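Bottromycin amidohydrolase (Streptomyces purpureus, PDB 6I5S) is a zinc-dependent, thiazoline-specific amidohydrolase that acts as the gatekeeper of bottromycin biosynthesis, probably by cutting the follower peptide from the macrocyclised precursor. Local coordinates at residues F353-A356 against G357-F360; D102-G105 against L106-G110; A445-D448 against P449-A453; A370-G373 against F374-L378; V427-G431 against E432-R436. All blocks are in the same frame, centred on the assembly; numbering follows the deposited sequence.

Interaction 1 of 5, residues F353-A356 against G357-F360; sequences FVVA and GPSF
The backbone at Val355 runs extended and then folds over on itself at Ala356 and Gly357, so that the carbonyl of Val355 faces the first turn of helix 358-369. Ser359 N donates to Val355 O over 3.0 Å. Gly357 takes the bend at a positive phi (110°), a conformation in which glycine is at ease. Ser359 grips the same acceptor a second time, its OG lying 2.8 Å from Val355 O but well above the carbonyl plane. The hydroxyl gets there because chi1 of 61° sets OG between the serine's own N and carbonyl carbon. Val354 CG1 packs tightly on Ser359 CB at 3.4 Å, on the side where the hydroxyl also lies. The Val355 side chain slants across the Pro358 ring, CG1 touching CD at 3.9 Å. Proline suits the start of a helix because it has no N-H in need of a partner. Every residue taking part is buried, and the side chain of Val354 lies about 10 Å from a bound zinc. This is a loop-to-helix turn downstream of the zinc ligand Asp348, consistent with the loop after the last barrel strand in the amidohydrolase superfamily.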
loop_
_atom_site.group_PDB
_atom_site.type_symbol
_atom_site.label_atom_id
_atom_site.label_comp_id
_atom_site.label_asym_id
_atom_site.label_seq_id
_atom_site.Cartn_x
_atom_site.Cartn_y
_atom_site.Cartn_z
ATOM N N PHE A 353 -2.401 -6.308 -13.343
ATOM C CA PHE A 353 -3.784 -6.338 -12.864
ATOM C C PHE A 353 -3.926 -6.015 -11.386
ATOM O O PHE A 353 -4.982 -6.272 -10.798
ATOM C CB PHE A 353 -4.417 -7.686 -13.234
ATOM C CG PHE A 353 -4.454 -7.852 -14.705
ATOM C CD1 PHE A 353 -5.278 -7.040 -15.470
ATOM C CD2 PHE A 353 -3.607 -8.720 -15.338
ATOM C CE1 PHE A 353 -5.291 -7.133 -16.847
ATOM C CE2 PHE A 353 -3.624 -8.819 -16.725
ATOM C CZ PHE A 353 -4.463 -8.023 -17.466
ATOM N N VAL A 354 -2.906 -5.388 -10.789
ATOM C CA VAL A 354 -2.988 -4.838 -9.435
ATOM C C VAL A 354 -3.005 -3.320 -9.581
ATOM O O VAL A 354 -1.956 -2.713 -9.795
ATOM C CB VAL A 354 -1.852 -5.318 -8.558
ATOM C CG1 VAL A 354 -2.101 -4.870 -7.125
ATOM C CG2 VAL A 354 -1.739 -6.856 -8.645
ATOM N N VAL A 355 -4.199 -2.728 -9.522
ATOM C CA VAL A 355 -4.399 -1.322 -9.878
ATOM C C VAL A 355 -4.327 -0.488 -8.613
ATOM O O VAL A 355 -5.094 -0.711 -7.673
ATOM C CB VAL A 355 -5.745 -1.110 -10.587
ATOM C CG1 VAL A 355 -5.984 0.405 -10.929
ATOM C CG2 VAL A 355 -5.823 -1.929 -11.877
ATOM N N ALA A 356 -3.426 0.505 -8.605
ATOM C CA ALA A 356 -3.316 1.415 -7.460
ATOM C C ALA A 356 -4.679 2.027 -7.102
ATOM O O ALA A 356 -5.319 2.697 -7.917
ATOM C CB ALA A 356 -2.304 2.546 -7.765
ATOM N N GLY A 357 -5.089 1.843 -5.858
ATOM C CA GLY A 357 -6.381 2.306 -5.411
ATOM C C GLY A 357 -7.345 1.155 -5.140
ATOM O O GLY A 357 -7.524 0.707 -3.991
ATOM N N PRO A 358 -7.978 0.627 -6.187
ATOM C CA PRO A 358 -8.902 -0.505 -5.946
ATOM C C PRO A 358 -8.220 -1.713 -5.336
ATOM O O PRO A 358 -8.840 -2.407 -4.533
ATOM C CB PRO A 358 -9.449 -0.826 -7.348
ATOM C CG PRO A 358 -9.100 0.339 -8.188
ATOM C CD PRO A 358 -7.926 1.008 -7.601
ATOM N N SER A 359 -6.953 -1.958 -5.681
ATOM C CA SER A 359 -6.233 -3.129 -5.165
ATOM C C SER A 359 -6.085 -3.066 -3.647
ATOM O O SER A 359 -5.974 -4.119 -2.978
ATOM C CB SER A 359 -4.848 -3.250 -5.818
ATOM O OG SER A 359 -4.012 -2.135 -5.562
ATOM N N PHE A 360 -6.050 -1.858 -3.092
ATOM C CA PHE A 360 -5.998 -1.723 -1.639
ATOM C C PHE A 360 -7.218 -2.394 -1.006
ATOM O O PHE A 360 -7.108 -3.147 -0.023
ATOM C CB PHE A 360 -5.925 -0.251 -1.242
ATOM C CG PHE A 360 -5.761 -0.039 0.220
ATOM C CD1 PHE A 360 -4.525 -0.238 0.780
ATOM C CD2 PHE A 360 -6.834 0.244 1.040
ATOM C CE1 PHE A 360 -4.323 -0.086 2.150
ATOM C CE2 PHE A 360 -6.640 0.426 2.414
ATOM C CZ PHE A 360 -5.380 0.237 2.964
#

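Interaction 2 of 5, residues D102-G105 against L106-G110; sequences DLVG and LLVHG
His109 swings its ring back along the end of helix 100-108 and meets the carbonyl of Gly105 edge-on. Its ND1 donates to Gly105 O over 2.8 Å in a nearly straight bond (169°), and the oxygen lies practically in the ring plane. Chi1 of -69° holds CG beside the histidine's own backbone N, which turns the ring toward the preceding turn. The backbone N of His109 bonds chiefly to Leu106 O and only weakly to Gly105 O, which is held mainly by the imidazole where the regular helical pattern is failing. The imidazole also packs edge-to-face with Trp438 of helix 431-444. The helix closes in a Schellman motif, with Gly110 N bonded to Leu107 O and Val111 N to Leu106 O; glycine readily adopts the positive phi required of Gly110. This ending turns the chain from helix to strand 111-116 in a beta-alpha-beta unit with strand 84-95. One residue back along the helix, Val104 CG1 and Val108 CG2 meet at a slant, 4.2 Å apart, both branched residues touching Leu437. Leu106 lies along its own turn, CG 3.3 Å from Asp102 O, and its side chain reaches Tyr114 and Val111. Asp102 directs its carboxylate away from these residues, OD1 forming a salt bridge with Arg300 and OD2 accepting from Ser98 N.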
loop_
_atom_site.group_PDB
_atom_site.type_symbol
_atom_site.label_atom_id
_atom_site.label_comp_id
_atom_site.label_asym_id
_atom_site.label_seq_id
_atom_site.Cartn_x
_atom_site.Cartn_y
_atom_site.Cartn_z
ATOM N N ASP A 102 -1.201 6.571 -10.593
ATOM C CA ASP A 102 -1.207 5.827 -9.338
ATOM C C ASP A 102 -1.569 6.720 -8.158
ATOM O O ASP A 102 -2.276 6.289 -7.244
ATOM C CB ASP A 102 0.167 5.201 -9.085
ATOM C CG ASP A 102 0.669 4.357 -10.233
ATOM O OD1 ASP A 102 -0.144 3.875 -11.046
ATOM O OD2 ASP A 102 1.907 4.092 -10.310
ATOM N N LEU A 103 -1.021 7.940 -8.113
ATOM C CA LEU A 103 -1.284 8.830 -6.994
ATOM C C LEU A 103 -2.772 9.159 -6.905
ATOM O O LEU A 103 -3.365 9.155 -5.818
ATOM C CB LEU A 103 -0.436 10.106 -7.150
ATOM C CG LEU A 103 1.109 9.937 -7.040
ATOM C CD1 LEU A 103 1.779 11.243 -7.386
ATOM C CD2 LEU A 103 1.484 9.501 -5.653
ATOM N N VAL A 104 -3.400 9.412 -8.051
ATOM C CA VAL A 104 -4.830 9.710 -8.074
ATOM C C VAL A 104 -5.655 8.502 -7.669
ATOM O O VAL A 104 -6.597 8.625 -6.879
ATOM C CB VAL A 104 -5.242 10.253 -9.462
ATOM C CG1 VAL A 104 -6.788 10.353 -9.517
ATOM C CG2 VAL A 104 -4.581 11.633 -9.748
ATOM N N GLY A 105 -5.293 7.310 -8.169
ATOM C CA GLY A 105 -5.991 6.092 -7.774
ATOM C C GLY A 105 -5.965 5.867 -6.278
ATOM O O GLY A 105 -6.995 5.558 -5.665
ATOM N N LEU A 106 -4.794 6.067 -5.650
ATOM C CA LEU A 106 -4.727 5.920 -4.202
ATOM C C LEU A 106 -5.660 6.897 -3.495
ATOM O O LEU A 106 -6.451 6.469 -2.633
ATOM C CB LEU A 106 -3.284 6.072 -3.710
ATOM C CG LEU A 106 -2.332 4.977 -4.172
ATOM C CD1 LEU A 106 -0.899 5.345 -3.841
ATOM C CD2 LEU A 106 -2.666 3.621 -3.574
ATOM N N LEU A 107 -5.597 8.214 -3.855
ATOM C CA LEU A 107 -6.385 9.220 -3.154
ATOM C C LEU A 107 -7.866 8.918 -3.254
ATOM O O LEU A 107 -8.611 9.048 -2.286
ATOM C CB LEU A 107 -6.138 10.598 -3.767
ATOM C CG LEU A 107 -4.785 11.208 -3.422
ATOM C CD1 LEU A 107 -4.677 12.514 -4.231
ATOM C CD2 LEU A 107 -4.701 11.450 -1.929
ATOM N N VAL A 108 -8.306 8.551 -4.443
ATOM C CA VAL A 108 -9.736 8.300 -4.683
ATOM C C VAL A 108 -10.252 7.190 -3.777
ATOM O O VAL A 108 -11.436 7.161 -3.418
ATOM C CB VAL A 108 -9.923 7.955 -6.182
ATOM C CG1 VAL A 108 -11.164 7.131 -6.412
ATOM C CG2 VAL A 108 -9.929 9.229 -7.002
ATOM N N HIS A 109 -9.371 6.274 -3.369
ATOM C CA HIS A 109 -9.758 5.139 -2.562
ATOM C C HIS A 109 -9.404 5.315 -1.098
ATOM O O HIS A 109 -9.480 4.332 -0.341
ATOM C CB HIS A 109 -9.162 3.842 -3.140
ATOM C CG HIS A 109 -9.795 3.498 -4.446
ATOM N ND1 HIS A 109 -9.361 4.013 -5.643
ATOM C CD2 HIS A 109 -10.885 2.732 -4.732
ATOM C CE1 HIS A 109 -10.171 3.612 -6.614
ATOM N NE2 HIS A 109 -11.103 2.833 -6.089
ATOM N N GLY A 110 -9.113 6.556 -0.687
ATOM C CA GLY A 110 -8.897 6.880 0.715
ATOM C C GLY A 110 -7.484 6.656 1.200
ATOM O O GLY A 110 -7.226 6.731 2.405
#

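Interaction 3 of 5, residues A445-D448 against P449-A453; sequences AGLD and PSAWA
Asp448 and Ser450 meet through one carboxylate oxygen, and the aspartate can be traced outward from its backbone. CB rests beside the proline that follows, 4.1 Å from Pro449 CD. With chi1 at -173°, CG stands anti to the backbone N and alongside the carbonyl carbon, which carries the carboxylate forward over the next two residues. OD1 then does the bonding: it accepts from Ser450 OG at 2.8 Å and from Ser450 N at 3.0 Å. Both donors approach from the same face of the carboxylate, well above its plane. OD2, 3.2 Å from Ser450 OG, is too poorly angled to bond. Ser450 can offer hydroxyl and amide together because chi1 of 56° keeps OG close to its own backbone N. The bond from OD1 to an amide two residues on makes this an Asx turn, a role for which a short acidic side chain is well suited.

Inside it the main chain closes as well, Ala451 N donating to Asp448 O over 2.8 Å with a fairly straight N-H (160°), which starts the 3-10 turn. Pro449 fits at that start, its ring fixing phi near the value required. Beside these polar bonds, Leu447 spreads its two methyls: CD1 touches Ala451 CB at 4.1 Å, while CD2 meets the indole of Trp452 at its edge, 4.3 Å from CE3. Trp452 NE1 is bonded to Ala456 O. The turn lies at the surface just after helix 431-444, with Pro449 on Ser439 and Ser443. The indole reaches inward against Leu442 and edge-to-face with Trp438, and touches Ala295 of helix 290-295.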
loop_
_atom_site.group_PDB
_atom_site.type_symbol
_atom_site.label_atom_id
_atom_site.label_comp_id
_atom_site.label_asym_id
_atom_site.label_seq_id
_atom_site.Cartn_x
_atom_site.Cartn_y
_atom_site.Cartn_z
ATOM N N ALA A 445 -6.151 7.490 -19.452
ATOM C CA ALA A 445 -5.620 6.221 -19.908
ATOM C C ALA A 445 -6.390 5.661 -21.092
ATOM O O ALA A 445 -6.005 4.626 -21.634
ATOM C CB ALA A 445 -5.636 5.229 -18.762
ATOM N N GLY A 446 -7.476 6.298 -21.505
ATOM C CA GLY A 446 -8.210 5.856 -22.677
ATOM C C GLY A 446 -9.427 5.018 -22.401
ATOM O O GLY A 446 -10.005 4.472 -23.341
ATOM N N LEU A 447 -9.815 4.855 -21.152
ATOM C CA LEU A 447 -10.993 4.073 -20.819
ATOM C C LEU A 447 -12.150 5.019 -20.555
ATOM O O LEU A 447 -11.995 5.997 -19.826
ATOM C CB LEU A 447 -10.736 3.199 -19.596
ATOM C CG LEU A 447 -11.913 2.275 -19.266
ATOM C CD1 LEU A 447 -12.091 1.252 -20.324
ATOM C CD2 LEU A 447 -11.641 1.617 -17.910
ATOM N N ASP A 448 -13.300 4.722 -21.154
ATOM C CA ASP A 448 -14.525 5.437 -20.895
ATOM C C ASP A 448 -14.839 5.373 -19.406
ATOM O O ASP A 448 -15.037 4.272 -18.874
ATOM C CB ASP A 448 -15.648 4.799 -21.713
ATOM C CG ASP A 448 -16.931 5.566 -21.641
ATOM O OD1 ASP A 448 -17.116 6.380 -20.714
ATOM O OD2 ASP A 448 -17.774 5.312 -22.520
ATOM N N PRO A 449 -14.922 6.507 -18.706
ATOM C CA PRO A 449 -15.217 6.458 -17.263
ATOM C C PRO A 449 -16.479 5.706 -16.916
ATOM O O PRO A 449 -16.577 5.181 -15.806
ATOM C CB PRO A 449 -15.342 7.944 -16.881
ATOM C CG PRO A 449 -14.697 8.665 -17.967
ATOM C CD PRO A 449 -14.860 7.883 -19.208
ATOM N N SER A 450 -17.479 5.660 -17.804
ATOM C CA SER A 450 -18.680 4.925 -17.452
ATOM C C SER A 450 -18.442 3.420 -17.358
ATOM O O SER A 450 -19.308 2.700 -16.852
ATOM C CB SER A 450 -19.772 5.245 -18.477
ATOM O OG SER A 450 -19.309 4.951 -19.778
ATOM N N ALA A 451 -17.304 2.926 -17.838
ATOM C CA ALA A 451 -16.982 1.509 -17.714
ATOM C C ALA A 451 -16.514 1.105 -16.317
ATOM O O ALA A 451 -16.402 -0.108 -16.052
ATOM C CB ALA A 451 -15.898 1.146 -18.721
ATOM N N TRP A 452 -16.199 2.067 -15.422
ATOM C CA TRP A 452 -15.623 1.727 -14.118
ATOM C C TRP A 452 -16.098 2.747 -13.074
ATOM O O TRP A 452 -15.395 3.731 -12.710
ATOM C CB TRP A 452 -14.090 1.659 -14.154
ATOM C CG TRP A 452 -13.461 0.960 -12.975
ATOM C CD1 TRP A 452 -14.021 0.693 -11.737
ATOM C CD2 TRP A 452 -12.145 0.411 -12.927
ATOM N NE1 TRP A 452 -13.140 -0.023 -10.963
ATOM C CE2 TRP A 452 -11.974 -0.175 -11.650
ATOM C CE3 TRP A 452 -11.082 0.374 -13.829
ATOM C CZ2 TRP A 452 -10.811 -0.802 -11.277
ATOM C CZ3 TRP A 452 -9.922 -0.233 -13.445
ATOM C CH2 TRP A 452 -9.799 -0.837 -12.191
ATOM N N ALA A 453 -17.297 2.497 -12.529
ATOM C CA ALA A 453 -17.845 3.404 -11.522
ATOM C C ALA A 453 -17.003 3.392 -10.255
ATOM O O ALA A 453 -16.499 2.348 -9.817
ATOM C CB ALA A 453 -19.276 3.020 -11.171
#

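Interaction 4 of 5, residues A370-G373 against F374-L378; sequences AGLG and FGAVL
Leu372 and Gly373 bring the chain in an extended course into helix 374-381, where Gly373 O accepts from Val377 N over 3.0 Å as the first helical bond of this region. Gly373 occupies the N-cap position. Without a side chain, it contributes through its backbone carbonyl.

The apolar contacts come from Leu372, one residue before the cap, whose side chain folds back along the first turn. Its branch point does much of the touching: CG sits over the methyl of Ala376, 3.6 Å from CB. CD2 extends farther along and lies 4.2 Å from Val377 CB, close also to the backbone N of that valine. To reach this place Leu372 takes a chi1 of -133°, away from a staggered value, probably at some torsional cost. Alanine suits position 376, since a small methyl lets the leucine branch settle closely on the helix. Val377 turns CG1 back toward the cap, 3.4 Å from Gly373 O, because chi1 of 76° puts that methyl between its N and its carbonyl carbon. The Phe374 side chain leads away to Asp410.

On its buried side Val377 packs against Ile364 and Thr368 of helix 358-369. That helix ends in a Schellman motif at Gly371, where the chain needs a positive phi that glycine takes without difficulty. The pairing of Leu372 with Val377, the residues just before the N-cap and four after it, is that of a hydrophobic staple at the start of helix 374-381, just after the short surface link from helix 358-369.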
loop_
_atom_site.group_PDB
_atom_site.type_symbol
_atom_site.label_atom_id
_atom_site.label_comp_id
_atom_site.label_asym_id
_atom_site.label_seq_id
_atom_site.Cartn_x
_atom_site.Cartn_y
_atom_site.Cartn_z
ATOM N N ALA A 370 -10.091 -14.360 4.716
ATOM C CA ALA A 370 -9.313 -15.263 5.559
ATOM C C ALA A 370 -9.773 -15.286 7.007
ATOM O O ALA A 370 -9.326 -16.162 7.765
ATOM C CB ALA A 370 -7.833 -14.876 5.482
ATOM N N GLY A 371 -10.690 -14.399 7.395
ATOM C CA GLY A 371 -11.268 -14.402 8.736
ATOM C C GLY A 371 -10.932 -13.177 9.579
ATOM O O GLY A 371 -11.415 -13.089 10.717
ATOM N N LEU A 372 -10.166 -12.221 9.088
ATOM C CA LEU A 372 -9.882 -11.027 9.871
ATOM C C LEU A 372 -11.145 -10.185 10.002
ATOM O O LEU A 372 -11.870 -9.958 9.026
ATOM C CB LEU A 372 -8.788 -10.196 9.207
ATOM C CG LEU A 372 -7.686 -9.711 10.153
ATOM C CD1 LEU A 372 -6.953 -10.850 10.696
ATOM C CD2 LEU A 372 -6.751 -8.726 9.432
ATOM N N GLY A 373 -11.404 -9.686 11.213
ATOM C CA GLY A 373 -12.540 -8.819 11.428
ATOM C C GLY A 373 -12.322 -7.369 10.957
ATOM O O GLY A 373 -11.233 -6.960 10.519
ATOM N N PHE A 374 -13.404 -6.572 11.092
ATOM C CA PHE A 374 -13.390 -5.194 10.629
ATOM C C PHE A 374 -12.345 -4.378 11.390
ATOM O O PHE A 374 -11.553 -3.642 10.792
ATOM C CB PHE A 374 -14.774 -4.551 10.796
ATOM C CG PHE A 374 -14.774 -3.083 10.544
ATOM C CD1 PHE A 374 -14.671 -2.588 9.258
ATOM C CD2 PHE A 374 -14.880 -2.181 11.581
ATOM C CE1 PHE A 374 -14.648 -1.261 9.029
ATOM C CE2 PHE A 374 -14.856 -0.811 11.332
ATOM C CZ PHE A 374 -14.743 -0.361 10.067
ATOM N N GLY A 375 -12.355 -4.488 12.717
ATOM C CA GLY A 375 -11.416 -3.733 13.536
ATOM C C GLY A 375 -9.976 -4.070 13.223
ATOM O O GLY A 375 -9.138 -3.179 13.107
ATOM N N ALA A 376 -9.672 -5.372 13.089
ATOM C CA ALA A 376 -8.313 -5.804 12.796
ATOM C C ALA A 376 -7.845 -5.281 11.446
ATOM O O ALA A 376 -6.700 -4.819 11.300
ATOM C CB ALA A 376 -8.236 -7.335 12.847
ATOM N N VAL A 377 -8.704 -5.368 10.433
ATOM C CA VAL A 377 -8.239 -4.943 9.122
ATOM C C VAL A 377 -8.140 -3.417 9.069
ATOM O O VAL A 377 -7.209 -2.856 8.450
ATOM C CB VAL A 377 -9.146 -5.542 8.029
ATOM C CG1 VAL A 377 -10.471 -4.810 7.954
ATOM C CG2 VAL A 377 -8.436 -5.550 6.712
ATOM N N LEU A 378 -9.011 -2.719 9.796
ATOM C CA LEU A 378 -8.872 -1.267 9.870
ATOM C C LEU A 378 -7.569 -0.864 10.565
ATOM O O LEU A 378 -6.875 0.066 10.124
ATOM C CB LEU A 378 -10.057 -0.644 10.597
ATOM C CG LEU A 378 -10.058 0.903 10.626
ATOM C CD1 LEU A 378 -10.034 1.516 9.222
ATOM C CD2 LEU A 378 -11.213 1.452 11.436
#

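Interaction 5 of 5, residues V427-G431 against E432-R436; sequences VFLDG and EDLDR
A capping box opens helix 431-444, with Asp430 at the N-cap and Asp433 three residues on, each side chain taking the other's backbone N-H. Asp430 OD1 accepts from Asp433 N over 2.8 Å in a nearly straight bond. In return Asp433 OD2 accepts from Asp430 N at 3.0 Å, met on its anti side and somewhat out of the carboxylate plane. Chi1 of 68° tucks the Asp430 carboxylate between its own N and carbonyl carbon, within reach of the helix amides. The two side chains cross at about a right angle, yet their carboxylate planes are only 14° apart. Asp430 OD1 and Asp433 OD2 come within 3.2 Å, a repulsion probably eased by Arg34, which forms a salt bridge with OD2, and by the helix N-terminus. Arg436 NH1 reaches Asp433 OD1 at 3.5 Å in a further salt bridge. Beside the box, Leu429 CB packs on Leu434 CD2 at 3.9 Å, pairing the residues before and four after the cap as a hydrophobic staple. Leu434 also touches Val422. The helix leaves the end of strand 427-430, at 75° to it over these short segments, while that strand pairs antiparallel with strand 421-424.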
loop_
_atom_site.group_PDB
_atom_site.type_symbol
_atom_site.label_atom_id
_atom_site.label_comp_id
_atom_site.label_asym_id
_atom_site.label_seq_id
_atom_site.Cartn_x
_atom_site.Cartn_y
_atom_site.Cartn_z
ATOM N N VAL A 427 -7.138 19.316 2.837
ATOM C CA VAL A 427 -7.988 19.585 1.675
ATOM C C VAL A 427 -9.097 18.543 1.658
ATOM O O VAL A 427 -8.823 17.338 1.661
ATOM C CB VAL A 427 -7.186 19.534 0.368
ATOM C CG1 VAL A 427 -8.102 19.592 -0.829
ATOM C CG2 VAL A 427 -6.130 20.627 0.330
ATOM N N PHE A 428 -10.330 18.993 1.584
ATOM C CA PHE A 428 -11.470 18.073 1.594
ATOM C C PHE A 428 -11.911 17.796 0.167
ATOM O O PHE A 428 -12.465 18.671 -0.500
ATOM C CB PHE A 428 -12.648 18.630 2.386
ATOM C CG PHE A 428 -13.797 17.631 2.552
ATOM C CD1 PHE A 428 -13.621 16.486 3.317
ATOM C CD2 PHE A 428 -15.057 17.847 1.969
ATOM C CE1 PHE A 428 -14.644 15.565 3.481
ATOM C CE2 PHE A 428 -16.087 16.924 2.137
ATOM C CZ PHE A 428 -15.898 15.797 2.905
ATOM N N LEU A 429 -11.721 16.566 -0.269
ATOM C CA LEU A 429 -12.227 16.076 -1.549
ATOM C C LEU A 429 -13.590 15.454 -1.288
ATOM O O LEU A 429 -13.660 14.376 -0.678
ATOM C CB LEU A 429 -11.296 15.040 -2.155
ATOM C CG LEU A 429 -9.785 15.437 -2.257
ATOM C CD1 LEU A 429 -8.926 14.297 -2.693
ATOM C CD2 LEU A 429 -9.668 16.647 -3.206
ATOM N N ASP A 430 -14.661 16.094 -1.766
ATOM C CA ASP A 430 -15.983 15.529 -1.575
ATOM C C ASP A 430 -16.273 14.459 -2.628
ATOM O O ASP A 430 -15.451 14.135 -3.474
ATOM C CB ASP A 430 -17.074 16.622 -1.537
ATOM C CG ASP A 430 -17.298 17.326 -2.848
ATOM O OD1 ASP A 430 -16.973 16.805 -3.915
ATOM O OD2 ASP A 430 -17.827 18.471 -2.824
ATOM N N GLY A 431 -17.466 13.874 -2.557
ATOM C CA GLY A 431 -17.763 12.739 -3.412
ATOM C C GLY A 431 -17.736 13.098 -4.878
ATOM O O GLY A 431 -17.325 12.305 -5.708
ATOM N N GLU A 432 -18.156 14.319 -5.221
ATOM C CA GLU A 432 -18.097 14.715 -6.614
ATOM C C GLU A 432 -16.672 14.952 -7.047
ATOM O O GLU A 432 -16.321 14.646 -8.183
ATOM C CB GLU A 432 -18.966 15.971 -6.861
ATOM C CG GLU A 432 -20.471 15.702 -6.661
ATOM C CD GLU A 432 -21.379 16.803 -7.213
ATOM O OE1 GLU A 432 -20.865 17.887 -7.549
ATOM O OE2 GLU A 432 -22.608 16.579 -7.310
ATOM N N ASP A 433 -15.835 15.505 -6.160
ATOM C CA ASP A 433 -14.396 15.606 -6.435
ATOM C C ASP A 433 -13.791 14.231 -6.679
ATOM O O ASP A 433 -12.961 14.059 -7.572
ATOM C CB ASP A 433 -13.660 16.227 -5.260
ATOM C CG ASP A 433 -14.021 17.701 -5.025
ATOM O OD1 ASP A 433 -14.306 18.444 -6.014
ATOM O OD2 ASP A 433 -14.013 18.098 -3.838
ATOM N N LEU A 434 -14.196 13.252 -5.884
ATOM C CA LEU A 434 -13.614 11.904 -6.006
ATOM C C LEU A 434 -14.075 11.255 -7.299
ATOM O O LEU A 434 -13.270 10.666 -8.025
ATOM C CB LEU A 434 -13.957 11.056 -4.782
ATOM C CG LEU A 434 -13.452 11.513 -3.430
ATOM C CD1 LEU A 434 -14.051 10.722 -2.303
ATOM C CD2 LEU A 434 -11.923 11.414 -3.376
ATOM N N ASP A 435 -15.365 11.407 -7.647
ATOM C CA ASP A 435 -15.852 10.908 -8.920
ATOM C C ASP A 435 -15.090 11.526 -10.077
ATOM O O ASP A 435 -14.782 10.844 -11.060
ATOM C CB ASP A 435 -17.335 11.249 -9.079
ATOM C CG ASP A 435 -18.249 10.481 -8.149
ATOM O OD1 ASP A 435 -17.860 9.493 -7.530
ATOM O OD2 ASP A 435 -19.453 10.887 -8.082
ATOM N N ARG A 436 -14.865 12.852 -10.014
ATOM C CA ARG A 436 -14.230 13.544 -11.125
ATOM C C ARG A 436 -12.762 13.117 -11.274
ATOM O O ARG A 436 -12.267 12.941 -12.396
ATOM C CB ARG A 436 -14.338 15.058 -10.891
ATOM C CG ARG A 436 -13.797 15.951 -11.986
ATOM C CD ARG A 436 -14.132 17.427 -11.704
ATOM N NE ARG A 436 -15.575 17.647 -11.536
ATOM C CZ ARG A 436 -16.172 18.078 -10.425
ATOM N NH1 ARG A 436 -15.475 18.366 -9.327
ATOM N NH2 ARG A 436 -17.489 18.235 -10.416
#

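How the interactions relate
Interactions 1 and 2 are wholly buried and touch, Gly357 CA lying 3.4 Å from His109 ND1; interactions 3 and 4 are at the surface, and interaction 5 is intermediate. Helix 431-444 links three: interaction 5 begins it, interaction 3 follows its end, and interaction 2 packs against its flank. Helix 358-369 starts in interaction 1 and ends just before interaction 4. Interaction 3 also reaches inward, Trp452 CZ2 touching Pro358 CG of interaction 1 at 3.7 Å. Charged carboxylates work at the outer turns 3 and 5, the inner ones relying on a hydroxyl or imidazole bound to a carbonyl. Interactions 4 and 5 each have a hydrophobic staple, but of the two only 5 adds capping side chains.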